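Local structure of alpha-toxin (Clostridium novyi, 2VK9) at residues Y117-I129 with D352-K364. The protein is a large clostridial cytotoxin, represented here by its catalytic domain, which has the GT-A type glycosyltransferase fold. Residues are numbered along the deposited sequence; the frame is centred on the assembly and turned at random.
Sequences YNMWKMFNKDYNI and DINDLILPLGDIK
Asn124 and Tyr127 hydrogen-bond to Leu360 and Gly361 respectively, tying the type I beta turn from Asn124 to Tyr127 to an extended loop. Leu360 N donates to Asn124 OD1 at 2.8 Å, in the carbonyl plane and nearly straight at hydrogen (166°). The other end of that amide is held too: Asn124 ND2 reaches Trp120 O at 3.1 Å, on a lone pair, so both ends fix its rotation. With CG beside the backbone N (chi1 -62°), the Asn124 amide spans from the Trp120 carbonyl in the helix to the Leu360 N-H of the loop. Tyr127 OH donates to Gly361 O at 2.6 Å, nearly along the C=O axis. A water donates to Asn124 OD1 and Asp126 OD1 and accepts from Gly361 N, giving Asn124 OD1 two donors.

Apolar contacts flank these bonds. Ile357 CG2 stands 3.5 Å from the Phe123 ring centroid and 3° off its normal, a CH-pi contact over the centre of one face. Leu360 CD1 lies over a face of Tyr127, offset toward the rim, and also touches Trp120 CZ3 at 3.9 Å.

Beyond the two segments, Lys98 forms salt bridges with both Asp126 and Asp362. The contact thus joins the turn linking helix 111-123 to strand 128-133 of the central sheet with the short, weakly bonded helix 353-356 and the loop that follows it; Ile357 also packs on helix 307-321, and Trp120 reaches strands 99-103 and 280-283.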
ATOM      1  N   TYR A 117     -13.476  10.573   9.879  1.00 24.81           N
ATOM      2  CA  TYR A 117     -12.706  11.753   9.539  1.00 24.16           C
ATOM      3  C   TYR A 117     -12.850  12.796  10.625  1.00 24.11           C
ATOM      4  O   TYR A 117     -11.883  13.451  11.007  1.00 23.98           O
ATOM      5  CB  TYR A 117     -13.223  12.298   8.221  1.00 23.91           C
ATOM      6  CG  TYR A 117     -12.477  13.473   7.645  1.00 23.36           C
ATOM      7  CD1 TYR A 117     -11.111  13.404   7.377  1.00 22.76           C
ATOM      8  CD2 TYR A 117     -13.155  14.635   7.321  1.00 22.63           C
ATOM      9  CE1 TYR A 117     -10.448  14.473   6.819  1.00 23.06           C
ATOM     10  CE2 TYR A 117     -12.512  15.701   6.769  1.00 23.64           C
ATOM     11  CZ  TYR A 117     -11.158  15.623   6.514  1.00 23.92           C
ATOM     12  OH  TYR A 117     -10.532  16.711   5.958  1.00 23.74           O
ATOM     13  N   ASN A 118     -14.075  12.929  11.123  1.00 24.12           N
ATOM     14  CA  ASN A 118     -14.382  13.836  12.208  1.00 24.10           C
ATOM     15  C   ASN A 118     -13.676  13.429  13.501  1.00 24.10           C
ATOM     16  O   ASN A 118     -13.317  14.270  14.319  1.00 23.89           O
ATOM     17  CB  ASN A 118     -15.887  13.873  12.428  1.00 24.00           C
ATOM     18  CG  ASN A 118     -16.293  14.911  13.444  1.00 24.24           C
ATOM     19  OD1 ASN A 118     -16.051  16.099  13.251  1.00 24.21           O
ATOM     20  ND2 ASN A 118     -16.901  14.470  14.540  1.00 24.19           N
ATOM     21  N   MET A 119     -13.497  12.125  13.671  1.00 24.17           N
ATOM     22  CA  MET A 119     -12.879  11.577  14.857  1.00 24.71           C
ATOM     23  C   MET A 119     -11.409  12.007  14.891  1.00 24.29           C
ATOM     24  O   MET A 119     -10.913  12.493  15.905  1.00 24.12           O
ATOM     25  CB  MET A 119     -13.032  10.061  14.828  1.00 25.14           C
ATOM     26  CG  MET A 119     -12.473   9.323  16.023  1.00 28.44           C
ATOM     27  SD  MET A 119     -13.555   9.335  17.452  1.00 35.34           S
ATOM     28  CE  MET A 119     -15.135   9.120  16.646  1.00 33.84           C
ATOM     29  N   TRP A 120     -10.736  11.847  13.757  1.00 23.92           N
ATOM     30  CA  TRP A 120      -9.391  12.358  13.563  1.00 23.73           C
ATOM     31  C   TRP A 120      -9.301  13.861  13.809  1.00 24.38           C
ATOM     32  O   TRP A 120      -8.373  14.327  14.472  1.00 24.42           O
ATOM     33  CB  TRP A 120      -8.914  12.022  12.158  1.00 22.78           C
ATOM     34  CG  TRP A 120      -8.485  10.612  12.034  1.00 21.99           C
ATOM     35  CD1 TRP A 120      -9.154   9.606  11.412  1.00 21.20           C
ATOM     36  CD2 TRP A 120      -7.290  10.032  12.566  1.00 20.89           C
ATOM     37  NE1 TRP A 120      -8.447   8.434  11.515  1.00 20.62           N
ATOM     38  CE2 TRP A 120      -7.294   8.672  12.213  1.00 20.72           C
ATOM     39  CE3 TRP A 120      -6.214  10.533  13.300  1.00 20.43           C
ATOM     40  CZ2 TRP A 120      -6.265   7.805  12.569  1.00 21.28           C
ATOM     41  CZ3 TRP A 120      -5.194   9.671  13.653  1.00 21.34           C
ATOM     42  CH2 TRP A 120      -5.228   8.321  13.291  1.00 21.00           C
ATOM     43  N   LYS A 121     -10.277  14.602  13.282  1.00 25.21           N
ATOM     44  CA  LYS A 121     -10.362  16.043  13.459  1.00 26.03           C
ATOM     45  C   LYS A 121     -10.507  16.453  14.918  1.00 26.66           C
ATOM     46  O   LYS A 121      -9.905  17.441  15.355  1.00 26.77           O
ATOM     47  CB  LYS A 121     -11.524  16.604  12.658  1.00 26.00           C
ATOM     48  CG  LYS A 121     -11.165  17.019  11.249  1.00 27.40           C
ATOM     49  CD  LYS A 121     -12.369  17.624  10.546  1.00 28.87           C
ATOM     50  CE  LYS A 121     -11.959  18.222   9.233  1.00 31.12           C
ATOM     51  NZ  LYS A 121     -13.141  18.622   8.425  1.00 33.15           N
ATOM     52  N   MET A 122     -11.301  15.696  15.666  1.00 27.48           N
ATOM     53  CA  MET A 122     -11.564  16.006  17.065  1.00 28.61           C
ATOM     54  C   MET A 122     -10.336  15.885  17.963  1.00 27.99           C
ATOM     55  O   MET A 122     -10.201  16.641  18.923  1.00 28.39           O
ATOM     56  CB  MET A 122     -12.668  15.114  17.606  1.00 28.39           C
ATOM     57  CG  MET A 122     -14.083  15.602  17.326  1.00 30.10           C
ATOM     58  SD  MET A 122     -15.280  14.303  17.755  1.00 31.70           S
ATOM     59  CE  MET A 122     -15.080  14.240  19.540  1.00 33.72           C
ATOM     60  N   PHE A 123      -9.440  14.956  17.640  1.00 27.39           N
ATOM     61  CA  PHE A 123      -8.339  14.617  18.536  1.00 27.00           C
ATOM     62  C   PHE A 123      -6.961  15.120  18.111  1.00 26.80           C
ATOM     63  O   PHE A 123      -5.964  14.873  18.808  1.00 26.85           O
ATOM     64  CB  PHE A 123      -8.294  13.104  18.778  1.00 26.79           C
ATOM     65  CG  PHE A 123      -9.417  12.605  19.624  1.00 26.36           C
ATOM     66  CD1 PHE A 123     -10.570  12.103  19.043  1.00 26.87           C
ATOM     67  CD2 PHE A 123      -9.330  12.651  21.006  1.00 26.06           C
ATOM     68  CE1 PHE A 123     -11.622  11.657  19.825  1.00 26.67           C
ATOM     69  CE2 PHE A 123     -10.368  12.204  21.797  1.00 25.81           C
ATOM     70  CZ  PHE A 123     -11.518  11.708  21.207  1.00 26.75           C
ATOM     71  N   ASN A 124      -6.907  15.821  16.981  1.00 26.24           N
ATOM     72  CA  ASN A 124      -5.636  16.287  16.426  1.00 25.65           C
ATOM     73  C   ASN A 124      -5.751  17.700  15.875  1.00 25.48           C
ATOM     74  O   ASN A 124      -5.524  17.934  14.693  1.00 25.47           O
ATOM     75  CB  ASN A 124      -5.142  15.327  15.342  1.00 25.24           C
ATOM     76  CG  ASN A 124      -4.877  13.937  15.873  1.00 24.96           C
ATOM     77  OD1 ASN A 124      -3.863  13.686  16.517  1.00 24.77           O
ATOM     78  ND2 ASN A 124      -5.792  13.019  15.599  1.00 25.15           N
ATOM     79  N   LYS A 125      -6.104  18.639  16.745  1.00 25.48           N
ATOM     80  CA  LYS A 125      -6.329  20.021  16.336  1.00 25.70           C
ATOM     81  C   LYS A 125      -5.033  20.765  16.043  1.00 25.46           C
ATOM     82  O   LYS A 125      -5.057  21.862  15.495  1.00 25.35           O
ATOM     83  CB  LYS A 125      -7.133  20.775  17.391  1.00 25.92           C
ATOM     84  CG  LYS A 125      -8.574  20.354  17.474  1.00 27.52           C
ATOM     85  CD  LYS A 125      -9.253  21.061  18.623  1.00 31.48           C
ATOM     86  CE  LYS A 125     -10.483  20.295  19.085  1.00 33.75           C
ATOM     87  NZ  LYS A 125     -10.924  20.794  20.422  1.00 35.12           N
ATOM     88  N   ASP A 126      -3.910  20.159  16.415  1.00 25.41           N
ATOM     89  CA  ASP A 126      -2.583  20.692  16.112  1.00 25.11           C
ATOM     90  C   ASP A 126      -2.044  20.226  14.750  1.00 24.63           C
ATOM     91  O   ASP A 126      -0.886  20.479  14.420  1.00 24.99           O
ATOM     92  CB  ASP A 126      -1.604  20.317  17.229  1.00 25.46           C
ATOM     93  CG  ASP A 126      -1.526  18.805  17.476  1.00 26.78           C
ATOM     94  OD1 ASP A 126      -2.493  18.080  17.147  1.00 27.88           O
ATOM     95  OD2 ASP A 126      -0.491  18.339  18.014  1.00 28.01           O
ATOM     96  N   TYR A 127      -2.885  19.551  13.967  1.00 23.73           N
ATOM     97  CA  TYR A 127      -2.531  19.105  12.621  1.00 22.79           C
ATOM     98  C   TYR A 127      -3.304  19.874  11.549  1.00 22.55           C
ATOM     99  O   TYR A 127      -4.434  20.308  11.778  1.00 23.13           O
ATOM    100  CB  TYR A 127      -2.809  17.606  12.481  1.00 22.48           C
ATOM    101  CG  TYR A 127      -1.699  16.727  13.016  1.00 22.14           C
ATOM    102  CD1 TYR A 127      -1.494  16.579  14.391  1.00 21.86           C
ATOM    103  CD2 TYR A 127      -0.848  16.045  12.146  1.00 21.87           C
ATOM    104  CE1 TYR A 127      -0.464  15.774  14.886  1.00 21.85           C
ATOM    105  CE2 TYR A 127       0.188  15.241  12.632  1.00 21.94           C
ATOM    106  CZ  TYR A 127       0.372  15.114  13.999  1.00 21.64           C
ATOM    107  OH  TYR A 127       1.387  14.329  14.475  1.00 21.53           O
ATOM    108  N   ASN A 128      -2.685  20.072  10.389  1.00 21.87           N
ATOM    109  CA  ASN A 128      -3.419  20.460   9.207  1.00 21.08           C
ATOM    110  C   ASN A 128      -3.917  19.165   8.596  1.00 20.56           C
ATOM    111  O   ASN A 128      -3.119  18.318   8.151  1.00 20.53           O
ATOM    112  CB  ASN A 128      -2.550  21.232   8.216  1.00 21.61           C
ATOM    113  CG  ASN A 128      -2.150  22.606   8.731  1.00 22.82           C
ATOM    114  OD1 ASN A 128      -2.810  23.169   9.591  1.00 25.62           O
ATOM    115  ND2 ASN A 128      -1.063  23.148   8.201  1.00 24.83           N
ATOM    116  N   ILE A 129      -5.238  18.999   8.620  1.00 19.47           N
ATOM    117  CA  ILE A 129      -5.873  17.785   8.160  1.00 18.35           C
ATOM    118  C   ILE A 129      -6.496  18.029   6.801  1.00 18.41           C
ATOM    119  O   ILE A 129      -7.230  18.999   6.610  1.00 19.39           O
ATOM    120  CB  ILE A 129      -6.908  17.279   9.170  1.00 17.77           C
ATOM    121  CG1 ILE A 129      -6.219  16.974  10.500  1.00 16.13           C
ATOM    122  CG2 ILE A 129      -7.562  16.018   8.654  1.00 18.14           C
ATOM    123  CD1 ILE A 129      -7.147  16.625  11.627  1.00 12.96           C
ATOM    124  N   ASP A 352     -11.519   9.635  31.869  1.00 56.75           N
ATOM    125  CA  ASP A 352     -11.543  10.828  31.021  1.00 56.20           C
ATOM    126  C   ASP A 352     -11.428  10.446  29.543  1.00 55.40           C
ATOM    127  O   ASP A 352     -10.833   9.417  29.203  1.00 55.46           O
ATOM    128  CB  ASP A 352     -10.419  11.800  31.415  1.00 56.48           C
ATOM    129  CG  ASP A 352     -10.607  13.201  30.817  1.00 57.51           C
ATOM    130  OD1 ASP A 352     -10.219  13.432  29.645  1.00 57.88           O
ATOM    131  OD2 ASP A 352     -11.146  14.079  31.529  1.00 58.96           O
ATOM    132  N   ILE A 353     -12.002  11.279  28.677  1.00 54.31           N
ATOM    133  CA  ILE A 353     -12.021  11.037  27.232  1.00 53.35           C
ATOM    134  C   ILE A 353     -10.631  11.051  26.579  1.00 52.58           C
ATOM    135  O   ILE A 353     -10.363  10.272  25.666  1.00 52.42           O
ATOM    136  CB  ILE A 353     -12.981  12.021  26.523  1.00 53.45           C
ATOM    137  CG1 ILE A 353     -13.526  11.409  25.234  1.00 53.86           C
ATOM    138  CG2 ILE A 353     -12.331  13.398  26.304  1.00 53.12           C
ATOM    139  CD1 ILE A 353     -14.917  11.949  24.881  1.00 55.49           C
ATOM    140  N   ASN A 354      -9.760  11.936  27.061  1.00 51.62           N
ATOM    141  CA  ASN A 354      -8.408  12.085  26.528  1.00 50.70           C
ATOM    142  C   ASN A 354      -7.458  11.066  27.136  1.00 50.20           C
ATOM    143  O   ASN A 354      -6.293  10.958  26.760  1.00 50.20           O
ATOM    144  CB  ASN A 354      -7.908  13.510  26.754  1.00 50.55           C
ATOM    145  CG  ASN A 354      -8.753  14.536  26.026  1.00 50.11           C
ATOM    146  OD1 ASN A 354      -8.936  14.459  24.807  1.00 48.87           O
ATOM    147  ND2 ASN A 354      -9.280  15.502  26.772  1.00 49.97           N
ATOM    148  N   ASP A 355      -7.984  10.308  28.082  1.00 49.52           N
ATOM    149  CA  ASP A 355      -7.264   9.218  28.676  1.00 48.92           C
ATOM    150  C   ASP A 355      -7.521   7.958  27.835  1.00 47.73           C
ATOM    151  O   ASP A 355      -6.711   7.025  27.821  1.00 47.62           O
ATOM    152  CB  ASP A 355      -7.752   9.055  30.113  1.00 49.60           C
ATOM    153  CG  ASP A 355      -6.844   8.180  30.954  1.00 52.23           C
ATOM    154  OD1 ASP A 355      -5.913   7.547  30.395  1.00 55.03           O
ATOM    155  OD2 ASP A 355      -7.075   8.118  32.190  1.00 54.64           O
ATOM    156  N   LEU A 356      -8.638   7.958  27.110  1.00 46.19           N
ATOM    157  CA  LEU A 356      -9.079   6.795  26.340  1.00 44.60           C
ATOM    158  C   LEU A 356      -8.601   6.810  24.897  1.00 43.62           C
ATOM    159  O   LEU A 356      -8.141   5.792  24.380  1.00 43.54           O
ATOM    160  CB  LEU A 356     -10.603   6.708  26.366  1.00 44.66           C
ATOM    161  CG  LEU A 356     -11.248   6.315  27.692  1.00 44.24           C
ATOM    162  CD1 LEU A 356     -12.663   6.853  27.763  1.00 43.76           C
ATOM    163  CD2 LEU A 356     -11.228   4.810  27.850  1.00 43.61           C
ATOM    164  N   ILE A 357      -8.736   7.965  24.249  1.00 42.34           N
ATOM    165  CA  ILE A 357      -8.312   8.145  22.865  1.00 41.09           C
ATOM    166  C   ILE A 357      -7.015   8.941  22.851  1.00 40.44           C
ATOM    167  O   ILE A 357      -6.916   9.987  23.489  1.00 40.60           O
ATOM    168  CB  ILE A 357      -9.380   8.893  22.014  1.00 40.97           C
ATOM    169  CG1 ILE A 357     -10.770   8.251  22.138  1.00 40.12           C
ATOM    170  CG2 ILE A 357      -8.948   8.991  20.555  1.00 40.95           C
ATOM    171  CD1 ILE A 357     -10.851   6.801  21.704  1.00 39.61           C
ATOM    172  N   LEU A 358      -6.030   8.438  22.117  1.00 39.42           N
ATOM    173  CA  LEU A 358      -4.711   9.056  22.063  1.00 38.64           C
ATOM    174  C   LEU A 358      -4.580  10.044  20.884  1.00 37.71           C
ATOM    175  O   LEU A 358      -5.049   9.755  19.776  1.00 37.88           O
ATOM    176  CB  LEU A 358      -3.630   7.966  22.012  1.00 38.51           C
ATOM    177  CG  LEU A 358      -3.173   7.359  23.353  1.00 39.10           C
ATOM    178  CD1 LEU A 358      -4.298   6.739  24.157  1.00 39.21           C
ATOM    179  CD2 LEU A 358      -2.080   6.325  23.154  1.00 39.11           C
ATOM    180  N   PRO A 359      -3.983  11.231  21.130  1.00 36.49           N
ATOM    181  CA  PRO A 359      -3.657  12.152  20.043  1.00 35.42           C
ATOM    182  C   PRO A 359      -2.376  11.725  19.349  1.00 34.40           C
ATOM    183  O   PRO A 359      -1.570  11.022  19.947  1.00 34.61           O
ATOM    184  CB  PRO A 359      -3.435  13.476  20.773  1.00 35.50           C
ATOM    185  CG  PRO A 359      -2.945  13.085  22.105  1.00 36.06           C
ATOM    186  CD  PRO A 359      -3.618  11.785  22.447  1.00 36.47           C
ATOM    187  N   LEU A 360      -2.177  12.147  18.103  1.00 33.14           N
ATOM    188  CA  LEU A 360      -0.950  11.797  17.379  1.00 31.72           C
ATOM    189  C   LEU A 360       0.290  12.400  18.030  1.00 31.37           C
ATOM    190  O   LEU A 360       1.328  11.746  18.118  1.00 31.30           O
ATOM    191  CB  LEU A 360      -1.029  12.223  15.914  1.00 31.21           C
ATOM    192  CG  LEU A 360      -1.833  11.352  14.963  1.00 29.55           C
ATOM    193  CD1 LEU A 360      -2.070  12.085  13.658  1.00 27.85           C
ATOM    194  CD2 LEU A 360      -1.107  10.058  14.726  1.00 27.69           C
ATOM    195  N   GLY A 361       0.160  13.647  18.479  1.00 30.92           N
ATOM    196  CA  GLY A 361       1.256  14.394  19.077  1.00 30.53           C
ATOM    197  C   GLY A 361       2.424  14.629  18.141  1.00 30.43           C
ATOM    198  O   GLY A 361       2.261  14.703  16.916  1.00 30.25           O
ATOM    199  N   ASP A 362       3.608  14.750  18.735  1.00 30.38           N
ATOM    200  CA  ASP A 362       4.856  14.906  17.999  1.00 30.30           C
ATOM    201  C   ASP A 362       5.409  13.528  17.766  1.00 29.68           C
ATOM    202  O   ASP A 362       5.624  12.785  18.725  1.00 30.21           O
ATOM    203  CB  ASP A 362       5.859  15.710  18.825  1.00 30.59           C
ATOM    204  CG  ASP A 362       5.276  17.013  19.346  1.00 32.69           C
ATOM    205  OD1 ASP A 362       4.540  17.678  18.578  1.00 33.30           O
ATOM    206  OD2 ASP A 362       5.551  17.372  20.522  1.00 35.33           O
ATOM    207  N   ILE A 363       5.632  13.177  16.505  1.00 28.80           N
ATOM    208  CA  ILE A 363       6.158  11.856  16.164  1.00 27.85           C
ATOM    209  C   ILE A 363       7.633  11.954  15.774  1.00 27.82           C
ATOM    210  O   ILE A 363       7.951  12.472  14.706  1.00 27.61           O
ATOM    211  CB  ILE A 363       5.352  11.217  15.005  1.00 27.85           C
ATOM    212  CG1 ILE A 363       3.855  11.175  15.353  1.00 27.30           C
ATOM    213  CG2 ILE A 363       5.904   9.829  14.658  1.00 26.91           C
ATOM    214  CD1 ILE A 363       2.932  11.009  14.154  1.00 27.12           C
ATOM    215  N   LYS A 364       8.526  11.458  16.632  1.00 27.71           N
ATOM    216  CA  LYS A 364       9.959  11.408  16.293  1.00 28.09           C
ATOM    217  C   LYS A 364      10.204  10.506  15.079  1.00 27.53           C
ATOM    218  O   LYS A 364       9.737   9.376  15.037  1.00 27.92           O
ATOM    219  CB  LYS A 364      10.827  10.914  17.461  1.00 28.25           C
ATOM    220  CG  LYS A 364      10.494  11.423  18.844  1.00 29.97           C
ATOM    221  CD  LYS A 364      10.950  12.838  19.086  1.00 34.02           C
ATOM    222  CE  LYS A 364      10.638  13.241  20.544  1.00 37.15           C
ATOM    223  NZ  LYS A 364      10.473  14.730  20.735  1.00 38.72           N
TER
HETATM  224  O   HOH W   1      -2.207  15.480  17.954  1.00 27.78           O